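Local coordinates for protein poly-gamma-glutamate hydrolase (Bacillus phage phiNIT1, PDB 3A9L) that hydrolyses the gamma-glutamyl linkages of bacterial poly-gamma-glutamate as a zinc-dependent peptidase, at residues Met34-Pro39 with Glu201-Tyr206; Tyr53-Leu58 with Glu197-Ala202. One frame throughout, in Å; residues are numbered along the deposited sequence.

Contact 1. Residues Met34-Pro39 with Glu201-Tyr206; sequences MIYFSP and EAEAEY
Tyr36 and Glu203 meet through one hydrogen bond between strand and helix. Tyr36 OH donates to Glu203 OE1 at 2.4 Å, so short that the exact length is doubtful. OE1 lies at the ring edge, near the ring plane. The carboxylate is turned 45° against the ring. Glu203 CG stands anti to the backbone N (chi1 -166°), and the chain runs on extended, which carries the carboxylate out from the helix to the phenol.

Met34 flanks this pair. Its CG is 3.8 Å from Glu203 OE1, and the methionine and the glutamate lie alongside one another, pointing opposite ways. The Met34 chain bends after CG (chi2 52°), and its SD lies 4.1 Å above one face of the Tyr36 ring, toward the rim.

Thr59 of helix 48-59 touches both Tyr36 and Glu203. Leu122 of helix 120-132 packs on Met34. Backbone hydrogen bonds from Met34 and Tyr36 to Ser62, and from Ile35 and Phe37 to Val100, fix the strand within the sheet. The arrangement is a C-terminal helix that reaches, through Glu203, the side chains at the start of an inner strand of the mixed alpha/beta core, the strand that runs on to the zinc ligand His40.

Contact 2. Residues Tyr53-Leu58 with Glu197-Ala202; sequences YRVVEL and EAIKEA
Leu58 overlaps the backbone of Glu197 and the aliphatic part of Lys200. Its CD1 sits 3.7 Å from Glu197 N, and its CB lies 3.7 Å from Lys200 CD. The same Lys200 CD comes within 3.2 Å of the carbonyl oxygen Leu58 O. Nearer the sheet, Val55 meets Ile199 at about a right angle. Val55 CG1 is 3.8 Å from Ile199 CG2, the branch set anti to the backbone N, while Val55 CG2 faces Ile199 CB.

Helix 48-59, the crossover helix of a beta-alpha-beta unit, thus packs on C-terminal helix 190-209, away from the zinc site. The segment axes are 9.1 Å apart and cross at -42°. Ala196 also touches Val55, and Ile126 of helix 120-132 touches Ile199.

Lys200 leaves its helix extended, then bends at chi3 and chi4. This turns NZ back to Glu197, where a 3.1 Å salt bridge joins Lys200 NZ to Glu197 OE2. The two side chains crowd each other in the model, so their exact pose is doubtful.

No hydrogen bond spans the two segments. The helices meet here by van der Waals packing, mostly of carbon atoms, some of it against backbone N and O, while the salt bridge of Lys200 stays within its own helix.

Overall arrangement
After helix 10-16 and strand 23-29 the chain makes strand 34-42, helix 48-59 and strand 62-68, a beta-alpha-beta unit with its two strands parallel. It passes through the rest of the sheet before reaching helix 190-209. Contact 1 closes the longer loop, from residues 34-39 to 201-206. Contact 2 closes a shorter one inside it, from 53-58 to 197-202. Both loops end on helix 190-209, with Glu201 and Ala202 in both segments, and about 7 Å separates the contact centres. They join directly where Tyr36 CE2 packs 3.6 Å from Val55 CG1, and the same ring also touches Ile199. Together they tie the C-terminal helix to both the strand and the helix of this early unit.

Contact 1. Residues Met34-Pro39 with Glu201-Tyr206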
ATOM      1  N   MET A  34      -0.659  -2.170  15.669  1.00 22.20           N
ATOM      2  CA  MET A  34      -2.026  -2.388  15.193  1.00 20.52           C
ATOM      3  C   MET A  34      -2.210  -2.269  13.675  1.00 19.66           C
ATOM      4  O   MET A  34      -1.695  -1.333  13.037  1.00 19.34           O
ATOM      5  CB  MET A  34      -2.979  -1.407  15.906  1.00 21.08           C
ATOM      6  CG  MET A  34      -4.453  -1.553  15.561  1.00 19.29           C
ATOM      7  SD  MET A  34      -5.082  -3.226  15.748  1.00 22.76           S
ATOM      8  CE  MET A  34      -5.484  -3.275  17.459  1.00 22.52           C
ATOM      9  N   ILE A  35      -2.964  -3.210  13.092  1.00 18.22           N
ATOM     10  CA  ILE A  35      -3.212  -3.198  11.660  1.00 17.04           C
ATOM     11  C   ILE A  35      -4.711  -3.476  11.410  1.00 17.60           C
ATOM     12  O   ILE A  35      -5.262  -4.427  11.933  1.00 17.01           O
ATOM     13  CB  ILE A  35      -2.340  -4.255  10.901  1.00 17.15           C
ATOM     14  CG1 ILE A  35      -2.676  -4.266   9.408  1.00 17.82           C
ATOM     15  CG2 ILE A  35      -2.468  -5.654  11.554  1.00 17.09           C
ATOM     16  CD1 ILE A  35      -1.792  -5.196   8.532  1.00 20.20           C
ATOM     17  N   TYR A  36      -5.347  -2.604  10.640  1.00 17.32           N
ATOM     18  CA  TYR A  36      -6.732  -2.760  10.311  1.00 17.39           C
ATOM     19  C   TYR A  36      -6.802  -3.182   8.885  1.00 17.34           C
ATOM     20  O   TYR A  36      -6.172  -2.582   8.017  1.00 17.34           O
ATOM     21  CB  TYR A  36      -7.448  -1.435  10.488  1.00 18.20           C
ATOM     22  CG  TYR A  36      -7.477  -0.964  11.906  1.00 17.40           C
ATOM     23  CD1 TYR A  36      -8.309  -1.584  12.835  1.00 18.52           C
ATOM     24  CD2 TYR A  36      -6.659   0.077  12.337  1.00 18.82           C
ATOM     25  CE1 TYR A  36      -8.367  -1.153  14.149  1.00 18.39           C
ATOM     26  CE2 TYR A  36      -6.699   0.501  13.681  1.00 15.09           C
ATOM     27  CZ  TYR A  36      -7.574  -0.122  14.557  1.00 14.90           C
ATOM     28  OH  TYR A  36      -7.643   0.261  15.874  1.00 21.04           O
ATOM     29  N   PHE A  37      -7.568  -4.230   8.624  1.00 18.48           N
ATOM     30  CA  PHE A  37      -7.482  -4.818   7.286  1.00 17.98           C
ATOM     31  C   PHE A  37      -8.688  -5.644   6.905  1.00 18.19           C
ATOM     32  O   PHE A  37      -9.495  -6.027   7.743  1.00 18.72           O
ATOM     33  CB  PHE A  37      -6.188  -5.639   7.148  1.00 17.85           C
ATOM     34  CG  PHE A  37      -6.275  -7.006   7.730  1.00 18.41           C
ATOM     35  CD1 PHE A  37      -6.092  -7.220   9.104  1.00 19.49           C
ATOM     36  CD2 PHE A  37      -6.564  -8.090   6.913  1.00 18.06           C
ATOM     37  CE1 PHE A  37      -6.196  -8.514   9.638  1.00 17.89           C
ATOM     38  CE2 PHE A  37      -6.676  -9.383   7.436  1.00 20.47           C
ATOM     39  CZ  PHE A  37      -6.507  -9.597   8.793  1.00 18.33           C
ATOM     40  N   SER A  38      -8.814  -5.901   5.609  1.00 18.03           N
ATOM     41  CA  SER A  38      -9.829  -6.808   5.122  1.00 19.08           C
ATOM     42  C   SER A  38      -9.296  -7.648   3.934  1.00 18.67           C
ATOM     43  O   SER A  38      -8.620  -7.125   3.044  1.00 17.87           O
ATOM     44  CB  SER A  38     -11.111  -6.065   4.763  1.00 18.05           C
ATOM     45  OG  SER A  38     -12.014  -6.971   4.152  1.00 21.56           O
ATOM     46  N   PRO A  39      -9.560  -8.970   3.956  1.00 18.71           N
ATOM     47  CA  PRO A  39      -9.242  -9.786   2.781  1.00 19.37           C
ATOM     48  C   PRO A  39     -10.342  -9.730   1.713  1.00 18.99           C
ATOM     49  O   PRO A  39     -10.160 -10.247   0.594  1.00 18.93           O
ATOM     50  CB  PRO A  39      -9.134 -11.201   3.356  1.00 18.47           C
ATOM     51  CG  PRO A  39     -10.022 -11.217   4.565  1.00 20.85           C
ATOM     52  CD  PRO A  39      -9.978  -9.783   5.124  1.00 19.62           C
ATOM     53  N   GLU A 201     -11.871   4.553  19.670  1.00 24.33           N
ATOM     54  CA  GLU A 201     -12.026   4.637  21.132  1.00 24.12           C
ATOM     55  C   GLU A 201     -11.642   3.366  21.844  1.00 23.52           C
ATOM     56  O   GLU A 201     -10.969   3.415  22.885  1.00 23.44           O
ATOM     57  CB  GLU A 201     -13.478   5.003  21.489  1.00 24.67           C
ATOM     58  CG  GLU A 201     -13.829   6.465  21.191  1.00 26.74           C
ATOM     59  CD  GLU A 201     -15.266   6.821  21.530  1.00 29.13           C
ATOM     60  OE1 GLU A 201     -15.864   6.172  22.411  1.00 30.55           O
ATOM     61  OE2 GLU A 201     -15.808   7.776  20.923  1.00 34.73           O
ATOM     62  N   ALA A 202     -12.073   2.238  21.282  1.00 23.93           N
ATOM     63  CA  ALA A 202     -11.813   0.914  21.829  1.00 24.17           C
ATOM     64  C   ALA A 202     -10.335   0.577  21.707  1.00 25.35           C
ATOM     65  O   ALA A 202      -9.752   0.048  22.661  1.00 25.53           O
ATOM     66  CB  ALA A 202     -12.664  -0.132  21.127  1.00 24.20           C
ATOM     67  N   GLU A 203      -9.719   0.930  20.567  1.00 26.18           N
ATOM     68  CA  GLU A 203      -8.264   0.773  20.406  1.00 26.99           C
ATOM     69  C   GLU A 203      -7.515   1.608  21.452  1.00 27.14           C
ATOM     70  O   GLU A 203      -6.529   1.124  22.040  1.00 27.52           O
ATOM     71  CB  GLU A 203      -7.775   1.136  18.977  1.00 27.99           C
ATOM     72  CG  GLU A 203      -6.337   0.648  18.693  1.00 29.96           C
ATOM     73  CD  GLU A 203      -5.511   1.477  17.680  1.00 34.01           C
ATOM     74  OE1 GLU A 203      -5.987   1.790  16.573  1.00 34.46           O
ATOM     75  OE2 GLU A 203      -4.332   1.775  17.978  1.00 37.47           O
ATOM     76  N   ALA A 204      -7.995   2.839  21.684  1.00 26.28           N
ATOM     77  CA  ALA A 204      -7.403   3.777  22.663  1.00 26.83           C
ATOM     78  C   ALA A 204      -7.406   3.255  24.096  1.00 26.99           C
ATOM     79  O   ALA A 204      -6.351   3.136  24.718  1.00 27.68           O
ATOM     80  CB  ALA A 204      -8.083   5.191  22.566  1.00 25.91           C
ATOM     81  N   GLU A 205      -8.589   2.918  24.607  1.00 27.88           N
ATOM     82  CA  GLU A 205      -8.739   2.307  25.936  1.00 28.76           C
ATOM     83  C   GLU A 205      -7.875   1.033  26.074  1.00 29.63           C
ATOM     84  O   GLU A 205      -7.150   0.867  27.066  1.00 29.59           O
ATOM     85  CB  GLU A 205     -10.226   2.007  26.207  1.00 28.78           C
ATOM     86  CG  GLU A 205     -10.577   1.777  27.679  1.00 29.59           C
ATOM     87  CD  GLU A 205     -12.002   1.285  27.873  1.00 31.65           C
ATOM     88  OE1 GLU A 205     -12.935   1.916  27.326  1.00 29.99           O
ATOM     89  OE2 GLU A 205     -12.187   0.259  28.582  1.00 32.95           O
ATOM     90  N   TYR A 206      -7.938   0.154  25.075  1.00 30.25           N
ATOM     91  CA  TYR A 206      -7.086  -1.050  25.020  1.00 31.26           C
ATOM     92  C   TYR A 206      -5.637  -0.727  25.272  1.00 31.89           C
ATOM     93  O   TYR A 206      -4.993  -1.316  26.156  1.00 32.27           O
ATOM     94  CB  TYR A 206      -7.207  -1.753  23.649  1.00 31.30           C
ATOM     95  CG  TYR A 206      -6.388  -3.017  23.521  1.00 32.39           C
ATOM     96  CD1 TYR A 206      -6.644  -4.122  24.345  1.00 33.03           C
ATOM     97  CD2 TYR A 206      -5.359  -3.118  22.587  1.00 32.62           C
ATOM     98  CE1 TYR A 206      -5.895  -5.290  24.246  1.00 33.51           C
ATOM     99  CE2 TYR A 206      -4.604  -4.294  22.476  1.00 36.21           C
ATOM    100  CZ  TYR A 206      -4.895  -5.380  23.310  1.00 34.12           C
ATOM    101  OH  TYR A 206      -4.166  -6.547  23.225  1.00 36.83           O
TER

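Contact 2. Residues Tyr53-Leu58 with Glu197-Ala202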
ATOM      1  N   TYR A  53     -10.435   2.761   5.785  1.00 21.25           N
ATOM      2  CA  TYR A  53      -9.789   4.057   5.491  1.00 23.28           C
ATOM      3  C   TYR A  53      -9.963   5.044   6.630  1.00 22.68           C
ATOM      4  O   TYR A  53      -8.997   5.679   7.063  1.00 23.01           O
ATOM      5  CB  TYR A  53     -10.372   4.661   4.227  1.00 23.92           C
ATOM      6  CG  TYR A  53      -9.692   4.204   2.968  1.00 27.51           C
ATOM      7  CD1 TYR A  53      -9.330   2.873   2.784  1.00 32.63           C
ATOM      8  CD2 TYR A  53      -9.424   5.099   1.963  1.00 31.16           C
ATOM      9  CE1 TYR A  53      -8.707   2.465   1.633  1.00 32.42           C
ATOM     10  CE2 TYR A  53      -8.807   4.703   0.803  1.00 34.33           C
ATOM     11  CZ  TYR A  53      -8.447   3.387   0.645  1.00 32.92           C
ATOM     12  OH  TYR A  53      -7.827   3.014  -0.515  1.00 32.73           O
ATOM     13  N   ARG A  54     -11.205   5.170   7.093  1.00 22.11           N
ATOM     14  CA  ARG A  54     -11.591   6.073   8.162  1.00 21.25           C
ATOM     15  C   ARG A  54     -10.965   5.641   9.505  1.00 21.10           C
ATOM     16  O   ARG A  54     -10.479   6.486  10.277  1.00 20.31           O
ATOM     17  CB  ARG A  54     -13.135   6.119   8.258  1.00 22.86           C
ATOM     18  CG  ARG A  54     -13.746   7.183   9.223  1.00 23.93           C
ATOM     19  CD  ARG A  54     -13.408   8.614   8.748  1.00 27.32           C
ATOM     20  NE  ARG A  54     -13.821   9.605   9.729  1.00 27.71           N
ATOM     21  CZ  ARG A  54     -13.264  10.803   9.855  1.00 30.18           C
ATOM     22  NH1 ARG A  54     -12.261  11.160   9.053  1.00 27.16           N
ATOM     23  NH2 ARG A  54     -13.707  11.644  10.782  1.00 27.98           N
ATOM     24  N   VAL A  55     -10.994   4.335   9.803  1.00 19.65           N
ATOM     25  CA  VAL A  55     -10.361   3.855  11.037  1.00 19.48           C
ATOM     26  C   VAL A  55      -8.849   4.121  11.058  1.00 19.64           C
ATOM     27  O   VAL A  55      -8.250   4.436  12.106  1.00 20.73           O
ATOM     28  CB  VAL A  55     -10.646   2.343  11.321  1.00 18.55           C
ATOM     29  CG1 VAL A  55      -9.861   1.875  12.545  1.00 18.39           C
ATOM     30  CG2 VAL A  55     -12.122   2.141  11.607  1.00 16.61           C
ATOM     31  N   VAL A  56      -8.230   3.956   9.905  1.00 19.71           N
ATOM     32  CA  VAL A  56      -6.805   4.208   9.764  1.00 20.28           C
ATOM     33  C   VAL A  56      -6.509   5.710   9.847  1.00 20.52           C
ATOM     34  O   VAL A  56      -5.511   6.124  10.474  1.00 20.06           O
ATOM     35  CB  VAL A  56      -6.285   3.563   8.456  1.00 20.47           C
ATOM     36  CG1 VAL A  56      -4.902   4.126   8.038  1.00 20.69           C
ATOM     37  CG2 VAL A  56      -6.207   2.062   8.652  1.00 19.20           C
ATOM     38  N   GLU A  57      -7.359   6.514   9.206  1.00 21.23           N
ATOM     39  CA  GLU A  57      -7.212   7.979   9.231  1.00 22.65           C
ATOM     40  C   GLU A  57      -7.396   8.487  10.671  1.00 22.72           C
ATOM     41  O   GLU A  57      -6.663   9.368  11.118  1.00 22.07           O
ATOM     42  CB  GLU A  57      -8.190   8.643   8.270  1.00 23.38           C
ATOM     43  CG  GLU A  57      -7.788   8.561   6.806  1.00 27.37           C
ATOM     44  CD  GLU A  57      -9.003   8.454   5.882  1.00 32.96           C
ATOM     45  OE1 GLU A  57     -10.084   8.969   6.275  1.00 35.04           O
ATOM     46  OE2 GLU A  57      -8.885   7.818   4.794  1.00 34.01           O
ATOM     47  N   LEU A  58      -8.318   7.866  11.406  1.00 21.70           N
ATOM     48  CA  LEU A  58      -8.493   8.163  12.856  1.00 22.96           C
ATOM     49  C   LEU A  58      -7.416   7.670  13.820  1.00 23.24           C
ATOM     50  O   LEU A  58      -7.227   8.262  14.883  1.00 24.40           O
ATOM     51  CB  LEU A  58      -9.833   7.632  13.355  1.00 21.54           C
ATOM     52  CG  LEU A  58     -11.115   8.252  12.832  1.00 23.18           C
ATOM     53  CD1 LEU A  58     -12.273   7.513  13.460  1.00 22.36           C
ATOM     54  CD2 LEU A  58     -11.158   9.722  13.110  1.00 21.89           C
ATOM     55  N   GLU A 197     -15.373   5.848  14.727  1.00 21.47           N
ATOM     56  CA  GLU A 197     -14.929   6.450  16.002  1.00 21.66           C
ATOM     57  C   GLU A 197     -14.995   5.446  17.154  1.00 21.72           C
ATOM     58  O   GLU A 197     -14.102   5.395  17.997  1.00 19.89           O
ATOM     59  CB  GLU A 197     -15.761   7.684  16.335  1.00 21.53           C
ATOM     60  CG  GLU A 197     -15.606   8.213  17.788  1.00 25.35           C
ATOM     61  CD  GLU A 197     -14.292   8.988  18.020  1.00 26.37           C
ATOM     62  OE1 GLU A 197     -13.590   9.305  17.038  1.00 25.59           O
ATOM     63  OE2 GLU A 197     -13.941   9.249  19.187  1.00 27.62           O
ATOM     64  N   ALA A 198     -16.053   4.640  17.180  1.00 21.55           N
ATOM     65  CA  ALA A 198     -16.147   3.546  18.166  1.00 22.49           C
ATOM     66  C   ALA A 198     -14.922   2.633  18.161  1.00 22.72           C
ATOM     67  O   ALA A 198     -14.438   2.247  19.202  1.00 23.30           O
ATOM     68  CB  ALA A 198     -17.406   2.735  17.952  1.00 21.50           C
ATOM     69  N   ILE A 199     -14.427   2.303  16.979  1.00 23.31           N
ATOM     70  CA  ILE A 199     -13.271   1.445  16.842  1.00 23.50           C
ATOM     71  C   ILE A 199     -12.017   2.158  17.375  1.00 23.48           C
ATOM     72  O   ILE A 199     -11.186   1.558  18.097  1.00 20.97           O
ATOM     73  CB  ILE A 199     -13.077   1.031  15.365  1.00 24.53           C
ATOM     74  CG1 ILE A 199     -14.389   0.465  14.775  1.00 25.46           C
ATOM     75  CG2 ILE A 199     -11.879   0.083  15.233  1.00 24.53           C
ATOM     76  CD1 ILE A 199     -15.077  -0.601  15.621  1.00 31.09           C
ATOM     77  N   LYS A 200     -11.897   3.445  17.046  1.00 23.09           N
ATOM     78  CA  LYS A 200     -10.730   4.215  17.529  1.00 24.79           C
ATOM     79  C   LYS A 200     -10.720   4.284  19.080  1.00 23.89           C
ATOM     80  O   LYS A 200      -9.690   4.085  19.711  1.00 25.19           O
ATOM     81  CB  LYS A 200     -10.687   5.605  16.904  1.00 24.29           C
ATOM     82  CG  LYS A 200      -9.500   6.479  17.361  1.00 27.66           C
ATOM     83  CD  LYS A 200      -9.674   7.947  16.997  1.00 32.20           C
ATOM     84  CE  LYS A 200     -10.930   8.613  17.575  1.00 34.12           C
ATOM     85  NZ  LYS A 200     -10.882   9.096  19.005  1.00 33.52           N
ATOM     86  N   GLU A 201     -11.871   4.553  19.670  1.00 24.33           N
ATOM     87  CA  GLU A 201     -12.026   4.637  21.132  1.00 24.12           C
ATOM     88  C   GLU A 201     -11.642   3.366  21.844  1.00 23.52           C
ATOM     89  O   GLU A 201     -10.969   3.415  22.885  1.00 23.44           O
ATOM     90  CB  GLU A 201     -13.478   5.003  21.489  1.00 24.67           C
ATOM     91  CG  GLU A 201     -13.829   6.465  21.191  1.00 26.74           C
ATOM     92  CD  GLU A 201     -15.266   6.821  21.530  1.00 29.13           C
ATOM     93  OE1 GLU A 201     -15.864   6.172  22.411  1.00 30.55           O
ATOM     94  OE2 GLU A 201     -15.808   7.776  20.923  1.00 34.73           O
ATOM     95  N   ALA A 202     -12.073   2.238  21.282  1.00 23.93           N
ATOM     96  CA  ALA A 202     -11.813   0.914  21.829  1.00 24.17           C
ATOM     97  C   ALA A 202     -10.335   0.577  21.707  1.00 25.35           C
ATOM     98  O   ALA A 202      -9.752   0.048  22.661  1.00 25.53           O
ATOM     99  CB  ALA A 202     -12.664  -0.132  21.127  1.00 24.20           C
TER